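Local coordinates for uncharacterized protein Atu2452 (PDB 2R8B) that is of unknown function but is probably a hydrolase of the alpha/beta-hydrolase superfamily, related to dienelactone hydrolases, at residues 171-185 / 203-217. Residues are numbered along the deposited sequence; the frame is centred on the assembly and turned at random.
Sequences LMHPLIPFEPKISPA and PVQLTKALEESLKAQ
Ala-185 and Gln-217 form the firm direct polar link between the loop that follows strand 168-172 and helix 204-217. Ala-185 N donates to Gln-217 O at 2.7 Å, with an N-H...O angle of 156°. The same oxygen takes a CA-H...O contact from Pro-184. The amide end of Gln-217 is satisfied mainly from outside. Its NE2 donates to Leu-159 O and its OE1 accepts from Arg-189. A further NE2 bond to Ser-183 O is weak and doubtful.

Two waters link the segments near the start of the helix. Water 1 donates to Pro-174 O (2.9 Å) and to Pro-203 O, and pairs with Thr-207 OG1 at 2.8 Å. Water 2 donates to Ile-176 O and Leu-206 O. Both are acceptors, and the water supplies a donor to each.

Ser-213 OG turns back into its own helix. With chi1 at -58° it lies beside the backbone N and donates to Ala-209 O at 2.9 Å. Ser-213 N reaches that oxygen from the opposite face. On the loop side, Pro-180 CD packs 3.8 Å from Ser-213 OG.

The rest of the contact is apolar. Leu-210 CG stands anti to the backbone N (chi1 -176°). CD2 meets Pro-174 CB at 3.6 Å, and both methyls lie against Ile-176 CG1. Leu-171 and Leu-214 meet tip to tip through their CD1 atoms, at 3.8 Å. Ile-182 CD1 packs on Ser-213 CB.

The loop leaving strand 168-172 lies over the helix that connects strands 190-196 and 220-226, in an alpha/beta-hydrolase fold. Leucines, isoleucines and prolines, with Gln-217, supply most of the packing. Leu-175 lies close to a possible Ser-His-Asp triad without touching it. The contact is largely apolar, with waters satisfying carbonyls near the helix start and a backbone bond at the other.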
ATOM      1  N   LEU A 171       1.806   5.656   0.062  1.00 53.35           N
ATOM      2  CA  LEU A 171       2.666   4.917   0.967  1.00 52.65           C
ATOM      3  C   LEU A 171       2.881   5.689   2.254  1.00 52.32           C
ATOM      4  O   LEU A 171       3.499   6.745   2.259  1.00 52.67           O
ATOM      5  CB  LEU A 171       3.982   4.620   0.285  1.00 52.68           C
ATOM      6  CG  LEU A 171       3.845   3.949  -1.091  1.00 52.34           C
ATOM      7  CD1 LEU A 171       5.204   3.825  -1.729  1.00 45.42           C
ATOM      8  CD2 LEU A 171       3.178   2.582  -1.024  1.00 51.83           C
HETATM    9  N   MSE A 172       2.350   5.189   3.354  1.00 51.81           N
HETATM   10  CA  MSE A 172       2.518   5.912   4.599  1.00 51.57           C
HETATM   11  C   MSE A 172       3.657   5.338   5.415  1.00 51.00           C
HETATM   12  O   MSE A 172       3.570   4.239   5.939  1.00 51.06           O
HETATM   13  CB  MSE A 172       1.183   5.946   5.332  1.00 51.87           C
HETATM   14  CG  MSE A 172       0.147   6.550   4.424  1.00 51.22           C
HETATM   15 SE   MSE A 172      -1.505   6.881   5.312  0.60 53.42          SE
HETATM   16  CE  MSE A 172      -1.283   8.784   5.828  1.00 55.02           C
ATOM     17  N   HIS A 173       4.758   6.081   5.478  1.00 50.52           N
ATOM     18  CA  HIS A 173       5.893   5.644   6.216  1.00 49.81           C
ATOM     19  C   HIS A 173       6.329   4.277   5.691  1.00 50.33           C
ATOM     20  O   HIS A 173       6.271   3.309   6.419  1.00 51.05           O
ATOM     21  CB  HIS A 173       5.563   5.584   7.709  1.00 48.66           C
ATOM     22  CG  HIS A 173       5.206   6.916   8.293  1.00 50.43           C
ATOM     23  ND1 HIS A 173       6.078   7.660   9.062  1.00 51.79           N
ATOM     24  CD2 HIS A 173       4.072   7.649   8.213  1.00 52.55           C
ATOM     25  CE1 HIS A 173       5.503   8.790   9.424  1.00 51.98           C
ATOM     26  NE2 HIS A 173       4.283   8.807   8.920  1.00 53.98           N
ATOM     27  N   PRO A 174       6.744   4.194   4.415  1.00 50.37           N
ATOM     28  CA  PRO A 174       7.370   2.981   3.909  1.00 51.35           C
ATOM     29  C   PRO A 174       8.788   2.823   4.418  1.00 52.84           C
ATOM     30  O   PRO A 174       9.394   3.801   4.899  1.00 55.08           O
ATOM     31  CB  PRO A 174       7.456   3.247   2.412  1.00 50.86           C
ATOM     32  CG  PRO A 174       7.641   4.719   2.352  1.00 49.66           C
ATOM     33  CD  PRO A 174       6.664   5.218   3.360  1.00 49.90           C
ATOM     34  N   LEU A 175       9.320   1.609   4.278  1.00 53.76           N
ATOM     35  CA  LEU A 175      10.712   1.267   4.611  1.00 54.61           C
ATOM     36  C   LEU A 175      11.086   0.256   3.546  1.00 54.87           C
ATOM     37  O   LEU A 175      10.584  -0.856   3.572  1.00 55.93           O
ATOM     38  CB  LEU A 175      10.754   0.549   5.956  1.00 53.71           C
ATOM     39  CG  LEU A 175      12.056   0.336   6.724  1.00 54.64           C
ATOM     40  CD1 LEU A 175      12.030  -1.013   7.474  1.00 54.99           C
ATOM     41  CD2 LEU A 175      13.288   0.463   5.889  1.00 50.12           C
ATOM     42  N   ILE A 176      11.900   0.626   2.572  1.00 54.62           N
ATOM     43  CA  ILE A 176      12.395  -0.388   1.631  1.00 54.15           C
ATOM     44  C   ILE A 176      13.901  -0.345   1.697  1.00 54.11           C
ATOM     45  O   ILE A 176      14.486   0.697   1.402  1.00 53.98           O
ATOM     46  CB  ILE A 176      11.897  -0.132   0.195  1.00 54.03           C
ATOM     47  CG1 ILE A 176      10.375  -0.294   0.116  1.00 53.52           C
ATOM     48  CG2 ILE A 176      12.535  -1.053  -0.765  1.00 53.04           C
ATOM     49  CD1 ILE A 176       9.904  -1.687  -0.114  1.00 51.45           C
ATOM     50  N   PRO A 177      14.524  -1.468   2.123  1.00 54.14           N
ATOM     51  CA  PRO A 177      15.987  -1.646   2.437  1.00 53.75           C
ATOM     52  C   PRO A 177      16.897  -1.983   1.270  1.00 53.91           C
ATOM     53  O   PRO A 177      18.140  -1.813   1.348  1.00 53.64           O
ATOM     54  CB  PRO A 177      16.002  -2.835   3.406  1.00 52.94           C
ATOM     55  CG  PRO A 177      14.731  -3.648   3.021  1.00 53.59           C
ATOM     56  CD  PRO A 177      13.730  -2.689   2.390  1.00 53.34           C
ATOM     57  N   PHE A 178      16.291  -2.492   0.211  1.00 54.51           N
ATOM     58  CA  PHE A 178      17.058  -3.034  -0.891  1.00 54.72           C
ATOM     59  C   PHE A 178      16.915  -2.038  -2.033  1.00 55.54           C
ATOM     60  O   PHE A 178      16.184  -1.078  -1.916  1.00 55.67           O
ATOM     61  CB  PHE A 178      16.538  -4.423  -1.260  1.00 53.69           C
ATOM     62  CG  PHE A 178      15.051  -4.468  -1.574  1.00 53.13           C
ATOM     63  CD1 PHE A 178      14.579  -4.152  -2.838  1.00 52.77           C
ATOM     64  CD2 PHE A 178      14.132  -4.858  -0.618  1.00 51.72           C
ATOM     65  CE1 PHE A 178      13.232  -4.193  -3.122  1.00 50.87           C
ATOM     66  CE2 PHE A 178      12.773  -4.923  -0.911  1.00 51.34           C
ATOM     67  CZ  PHE A 178      12.325  -4.589  -2.152  1.00 51.04           C
ATOM     68  N   GLU A 179      17.626  -2.252  -3.122  1.00 57.12           N
ATOM     69  CA  GLU A 179      17.509  -1.371  -4.279  1.00 58.59           C
ATOM     70  C   GLU A 179      16.742  -2.131  -5.315  1.00 58.45           C
ATOM     71  O   GLU A 179      17.190  -3.193  -5.778  1.00 58.58           O
ATOM     72  CB  GLU A 179      18.864  -0.969  -4.856  1.00 58.93           C
ATOM     73  CG  GLU A 179      19.727  -0.222  -3.878  1.00 61.94           C
ATOM     74  CD  GLU A 179      21.101   0.079  -4.441  1.00 65.73           C
ATOM     75  OE1 GLU A 179      21.587  -0.678  -5.323  1.00 66.78           O
ATOM     76  OE2 GLU A 179      21.693   1.089  -4.001  1.00 67.61           O
ATOM     77  N   PRO A 180      15.564  -1.605  -5.659  1.00 58.29           N
ATOM     78  CA  PRO A 180      14.609  -2.160  -6.585  1.00 58.02           C
ATOM     79  C   PRO A 180      15.186  -2.128  -7.968  1.00 58.60           C
ATOM     80  O   PRO A 180      15.839  -1.143  -8.351  1.00 57.95           O
ATOM     81  CB  PRO A 180      13.481  -1.181  -6.495  1.00 57.57           C
ATOM     82  CG  PRO A 180      13.673  -0.606  -5.136  1.00 58.38           C
ATOM     83  CD  PRO A 180      15.071  -0.374  -5.048  1.00 57.43           C
ATOM     84  N   LYS A 181      14.991  -3.224  -8.688  1.00 59.42           N
ATOM     85  CA  LYS A 181      15.280  -3.227 -10.109  1.00 61.23           C
ATOM     86  C   LYS A 181      14.079  -2.517 -10.701  1.00 61.41           C
ATOM     87  O   LYS A 181      12.970  -2.654 -10.193  1.00 60.92           O
ATOM     88  CB  LYS A 181      15.508  -4.643 -10.705  1.00 61.38           C
ATOM     89  CG  LYS A 181      14.946  -5.833  -9.876  1.00 64.90           C
ATOM     90  CD  LYS A 181      13.362  -5.840  -9.667  1.00 67.99           C
ATOM     91  CE  LYS A 181      13.003  -6.248  -8.205  1.00 68.12           C
ATOM     92  NZ  LYS A 181      13.692  -5.417  -7.143  1.00 65.02           N
ATOM     93  N   ILE A 182      14.322  -1.742 -11.756  1.00 62.02           N
ATOM     94  CA  ILE A 182      13.362  -0.754 -12.207  1.00 62.11           C
ATOM     95  C   ILE A 182      12.678  -1.204 -13.473  1.00 62.20           C
ATOM     96  O   ILE A 182      13.326  -1.415 -14.491  1.00 62.95           O
ATOM     97  CB  ILE A 182      14.031   0.641 -12.419  1.00 62.51           C
ATOM     98  CG1 ILE A 182      14.678   1.138 -11.106  1.00 62.55           C
ATOM     99  CG2 ILE A 182      12.993   1.660 -13.001  1.00 62.27           C
ATOM    100  CD1 ILE A 182      13.690   1.143  -9.880  1.00 63.89           C
ATOM    101  N   SER A 183      11.365  -1.356 -13.415  1.00 61.45           N
ATOM    102  CA  SER A 183      10.649  -1.660 -14.602  1.00 60.74           C
ATOM    103  C   SER A 183       9.615  -0.548 -14.805  1.00 59.88           C
ATOM    104  O   SER A 183       9.150   0.034 -13.813  1.00 61.12           O
ATOM    105  CB  SER A 183      10.029  -3.030 -14.471  1.00 60.85           C
ATOM    106  OG  SER A 183      10.031  -3.624 -15.752  1.00 62.89           O
ATOM    107  N   PRO A 184       9.286  -0.204 -16.071  1.00 58.23           N
ATOM    108  CA  PRO A 184       8.419   0.958 -16.254  1.00 57.08           C
ATOM    109  C   PRO A 184       6.943   0.736 -15.864  1.00 55.94           C
ATOM    110  O   PRO A 184       6.360  -0.324 -16.181  1.00 55.79           O
ATOM    111  CB  PRO A 184       8.543   1.247 -17.754  1.00 57.56           C
ATOM    112  CG  PRO A 184       8.910  -0.049 -18.368  1.00 58.00           C
ATOM    113  CD  PRO A 184       9.693  -0.806 -17.357  1.00 57.92           C
ATOM    114  N   ALA A 185       6.379   1.728 -15.162  1.00 54.16           N
ATOM    115  CA  ALA A 185       4.945   1.810 -14.813  1.00 52.17           C
ATOM    116  C   ALA A 185       4.149   2.518 -15.908  1.00 51.10           C
ATOM    117  O   ALA A 185       4.693   2.861 -16.938  1.00 50.17           O
ATOM    118  CB  ALA A 185       4.776   2.568 -13.510  1.00 51.60           C
ATOM    119  N   PRO A 203      14.438   5.379   8.018  1.00 47.47           N
ATOM    120  CA  PRO A 203      15.546   6.251   7.717  1.00 46.14           C
ATOM    121  C   PRO A 203      15.193   7.138   6.552  1.00 45.01           C
ATOM    122  O   PRO A 203      14.635   6.676   5.578  1.00 45.40           O
ATOM    123  CB  PRO A 203      16.684   5.286   7.334  1.00 45.64           C
ATOM    124  CG  PRO A 203      16.349   3.997   7.957  1.00 45.67           C
ATOM    125  CD  PRO A 203      14.839   3.962   8.106  1.00 47.69           C
ATOM    126  N   VAL A 204      15.497   8.417   6.688  1.00 44.72           N
ATOM    127  CA  VAL A 204      15.239   9.443   5.698  1.00 45.16           C
ATOM    128  C   VAL A 204      15.783   9.052   4.343  1.00 45.96           C
ATOM    129  O   VAL A 204      15.073   9.093   3.308  1.00 46.83           O
ATOM    130  CB  VAL A 204      15.889  10.775   6.156  1.00 45.67           C
ATOM    131  CG1 VAL A 204      16.002  11.784   5.027  1.00 43.98           C
ATOM    132  CG2 VAL A 204      15.085  11.359   7.318  1.00 46.27           C
ATOM    133  N   GLN A 205      17.029   8.638   4.343  1.00 45.76           N
ATOM    134  CA  GLN A 205      17.690   8.309   3.106  1.00 46.13           C
ATOM    135  C   GLN A 205      17.020   7.161   2.419  1.00 45.98           C
ATOM    136  O   GLN A 205      17.039   7.105   1.204  1.00 46.71           O
ATOM    137  CB  GLN A 205      19.160   8.019   3.377  1.00 46.76           C
ATOM    138  CG  GLN A 205      19.936   9.285   3.665  1.00 50.02           C
ATOM    139  CD  GLN A 205      19.803  10.304   2.486  1.00 58.55           C
ATOM    140  OE1 GLN A 205      19.735  11.522   2.726  1.00 62.33           O
ATOM    141  NE2 GLN A 205      19.710   9.798   1.219  1.00 56.52           N
ATOM    142  N   LEU A 206      16.385   6.253   3.160  1.00 46.02           N
ATOM    143  CA  LEU A 206      15.770   5.127   2.455  1.00 46.72           C
ATOM    144  C   LEU A 206      14.469   5.546   1.843  1.00 47.63           C
ATOM    145  O   LEU A 206      14.143   5.064   0.763  1.00 47.85           O
ATOM    146  CB  LEU A 206      15.604   3.881   3.316  1.00 46.00           C
ATOM    147  CG  LEU A 206      16.897   3.086   3.584  1.00 48.13           C
ATOM    148  CD1 LEU A 206      16.556   1.939   4.550  1.00 49.11           C
ATOM    149  CD2 LEU A 206      17.612   2.568   2.324  1.00 42.39           C
ATOM    150  N   THR A 207      13.720   6.430   2.522  1.00 48.56           N
ATOM    151  CA  THR A 207      12.516   7.026   1.926  1.00 49.65           C
ATOM    152  C   THR A 207      12.876   7.829   0.678  1.00 50.07           C
ATOM    153  O   THR A 207      12.219   7.717  -0.345  1.00 50.23           O
ATOM    154  CB  THR A 207      11.880   8.020   2.859  1.00 49.81           C
ATOM    155  OG1 THR A 207      11.509   7.389   4.088  1.00 52.81           O
ATOM    156  CG2 THR A 207      10.678   8.624   2.230  1.00 47.69           C
ATOM    157  N   LYS A 208      13.929   8.636   0.800  1.00 50.75           N
ATOM    158  CA  LYS A 208      14.360   9.570  -0.226  1.00 51.56           C
ATOM    159  C   LYS A 208      14.692   8.681  -1.422  1.00 51.43           C
ATOM    160  O   LYS A 208      14.410   9.016  -2.566  1.00 51.30           O
ATOM    161  CB  LYS A 208      15.604  10.295   0.301  1.00 52.35           C
ATOM    162  CG  LYS A 208      15.829  11.779  -0.030  1.00 55.18           C
ATOM    163  CD  LYS A 208      15.251  12.827   0.978  1.00 58.43           C
ATOM    164  CE  LYS A 208      16.292  13.488   1.956  1.00 61.73           C
ATOM    165  NZ  LYS A 208      17.691  13.933   1.435  1.00 64.49           N
ATOM    166  N   ALA A 209      15.245   7.508  -1.141  1.00 51.50           N
ATOM    167  CA  ALA A 209      15.718   6.599  -2.201  1.00 51.66           C
ATOM    168  C   ALA A 209      14.604   5.781  -2.823  1.00 51.57           C
ATOM    169  O   ALA A 209      14.563   5.592  -4.018  1.00 51.96           O
ATOM    170  CB  ALA A 209      16.801   5.694  -1.689  1.00 50.64           C
ATOM    171  N   LEU A 210      13.702   5.274  -2.016  1.00 52.19           N
ATOM    172  CA  LEU A 210      12.508   4.649  -2.575  1.00 53.63           C
ATOM    173  C   LEU A 210      11.791   5.624  -3.552  1.00 55.01           C
ATOM    174  O   LEU A 210      11.408   5.257  -4.669  1.00 55.37           O
ATOM    175  CB  LEU A 210      11.587   4.263  -1.438  1.00 52.34           C
ATOM    176  CG  LEU A 210      10.334   3.513  -1.882  1.00 54.93           C
ATOM    177  CD1 LEU A 210      10.680   2.248  -2.726  1.00 50.68           C
ATOM    178  CD2 LEU A 210       9.352   3.234  -0.668  1.00 53.19           C
ATOM    179  N   GLU A 211      11.614   6.865  -3.098  1.00 56.19           N
ATOM    180  CA  GLU A 211      11.134   7.972  -3.910  1.00 57.05           C
ATOM    181  C   GLU A 211      11.697   8.049  -5.307  1.00 56.63           C
ATOM    182  O   GLU A 211      10.945   8.117  -6.286  1.00 56.12           O
ATOM    183  CB  GLU A 211      11.480   9.291  -3.233  1.00 57.81           C
ATOM    184  CG  GLU A 211      10.385  10.331  -3.457  1.00 61.11           C
ATOM    185  CD  GLU A 211      10.904  11.734  -3.601  1.00 63.92           C
ATOM    186  OE1 GLU A 211      11.753  12.156  -2.780  1.00 64.68           O
ATOM    187  OE2 GLU A 211      10.421  12.414  -4.531  1.00 66.18           O
ATOM    188  N   GLU A 212      13.021   8.076  -5.387  1.00 56.61           N
ATOM    189  CA  GLU A 212      13.681   8.121  -6.666  1.00 57.29           C
ATOM    190  C   GLU A 212      13.499   6.868  -7.450  1.00 56.28           C
ATOM    191  O   GLU A 212      13.406   6.932  -8.656  1.00 56.48           O
ATOM    192  CB  GLU A 212      15.158   8.423  -6.538  1.00 57.73           C
ATOM    193  CG  GLU A 212      15.449   9.920  -6.634  1.00 64.77           C
ATOM    194  CD  GLU A 212      15.842  10.523  -5.270  1.00 72.71           C
ATOM    195  OE1 GLU A 212      14.951  11.128  -4.586  1.00 75.67           O
ATOM    196  OE2 GLU A 212      17.044  10.361  -4.879  1.00 73.94           O
ATOM    197  N   SER A 213      13.429   5.732  -6.778  1.00 56.08           N
ATOM    198  CA  SER A 213      13.219   4.473  -7.472  1.00 56.89           C
ATOM    199  C   SER A 213      11.875   4.444  -8.192  1.00 56.98           C
ATOM    200  O   SER A 213      11.793   4.172  -9.390  1.00 57.96           O
ATOM    201  CB  SER A 213      13.278   3.318  -6.483  1.00 57.17           C
ATOM    202  OG  SER A 213      14.528   3.292  -5.808  1.00 60.15           O
ATOM    203  N   LEU A 214      10.813   4.709  -7.454  1.00 56.71           N
ATOM    204  CA  LEU A 214       9.472   4.799  -8.040  1.00 56.51           C
ATOM    205  C   LEU A 214       9.399   5.861  -9.146  1.00 55.74           C
ATOM    206  O   LEU A 214       8.763   5.680 -10.190  1.00 54.41           O
ATOM    207  CB  LEU A 214       8.461   5.096  -6.913  1.00 56.35           C
ATOM    208  CG  LEU A 214       8.351   3.898  -5.957  1.00 55.18           C
ATOM    209  CD1 LEU A 214       7.426   4.136  -4.780  1.00 51.67           C
ATOM    210  CD2 LEU A 214       7.891   2.683  -6.745  1.00 52.01           C
ATOM    211  N   LYS A 215      10.099   6.960  -8.896  1.00 55.54           N
ATOM    212  CA  LYS A 215      10.075   8.087  -9.783  1.00 55.51           C
ATOM    213  C   LYS A 215      10.670   7.681 -11.103  1.00 55.03           C
ATOM    214  O   LYS A 215      10.345   8.255 -12.139  1.00 55.91           O
ATOM    215  CB  LYS A 215      10.842   9.242  -9.176  1.00 55.44           C
ATOM    216  CG  LYS A 215      10.417  10.574  -9.712  1.00 59.07           C
ATOM    217  CD  LYS A 215      11.123  11.702  -8.993  1.00 63.83           C
ATOM    218  CE  LYS A 215      10.280  12.235  -7.840  1.00 65.69           C
ATOM    219  NZ  LYS A 215      11.127  13.212  -7.096  1.00 68.87           N
ATOM    220  N   ALA A 216      11.531   6.673 -11.078  1.00 54.38           N
ATOM    221  CA  ALA A 216      12.214   6.222 -12.300  1.00 53.40           C
ATOM    222  C   ALA A 216      11.334   5.244 -13.095  1.00 52.61           C
ATOM    223  O   ALA A 216      11.582   4.999 -14.260  1.00 52.25           O
ATOM    224  CB  ALA A 216      13.609   5.616 -11.964  1.00 52.18           C
ATOM    225  N   GLN A 217      10.293   4.700 -12.474  1.00 52.36           N
ATOM    226  CA  GLN A 217       9.425   3.771 -13.181  1.00 51.91           C
ATOM    227  C   GLN A 217       8.524   4.528 -14.104  1.00 52.55           C
ATOM    228  O   GLN A 217       7.969   3.946 -15.028  1.00 52.54           O
ATOM    229  CB  GLN A 217       8.558   3.011 -12.221  1.00 51.35           C
ATOM    230  CG  GLN A 217       9.185   1.847 -11.588  1.00 49.84           C
ATOM    231  CD  GLN A 217       8.262   1.246 -10.575  1.00 54.19           C
ATOM    232  OE1 GLN A 217       7.695   1.943  -9.735  1.00 55.58           O
ATOM    233  NE2 GLN A 217       8.078  -0.049 -10.650  1.00 56.28           N
TER
HETATM  234  O   HOH W   1      12.192   4.701   4.721  1.00 34.84           O
HETATM  235  O   HOH W   2      14.659   2.677  -0.133  1.00 39.12           O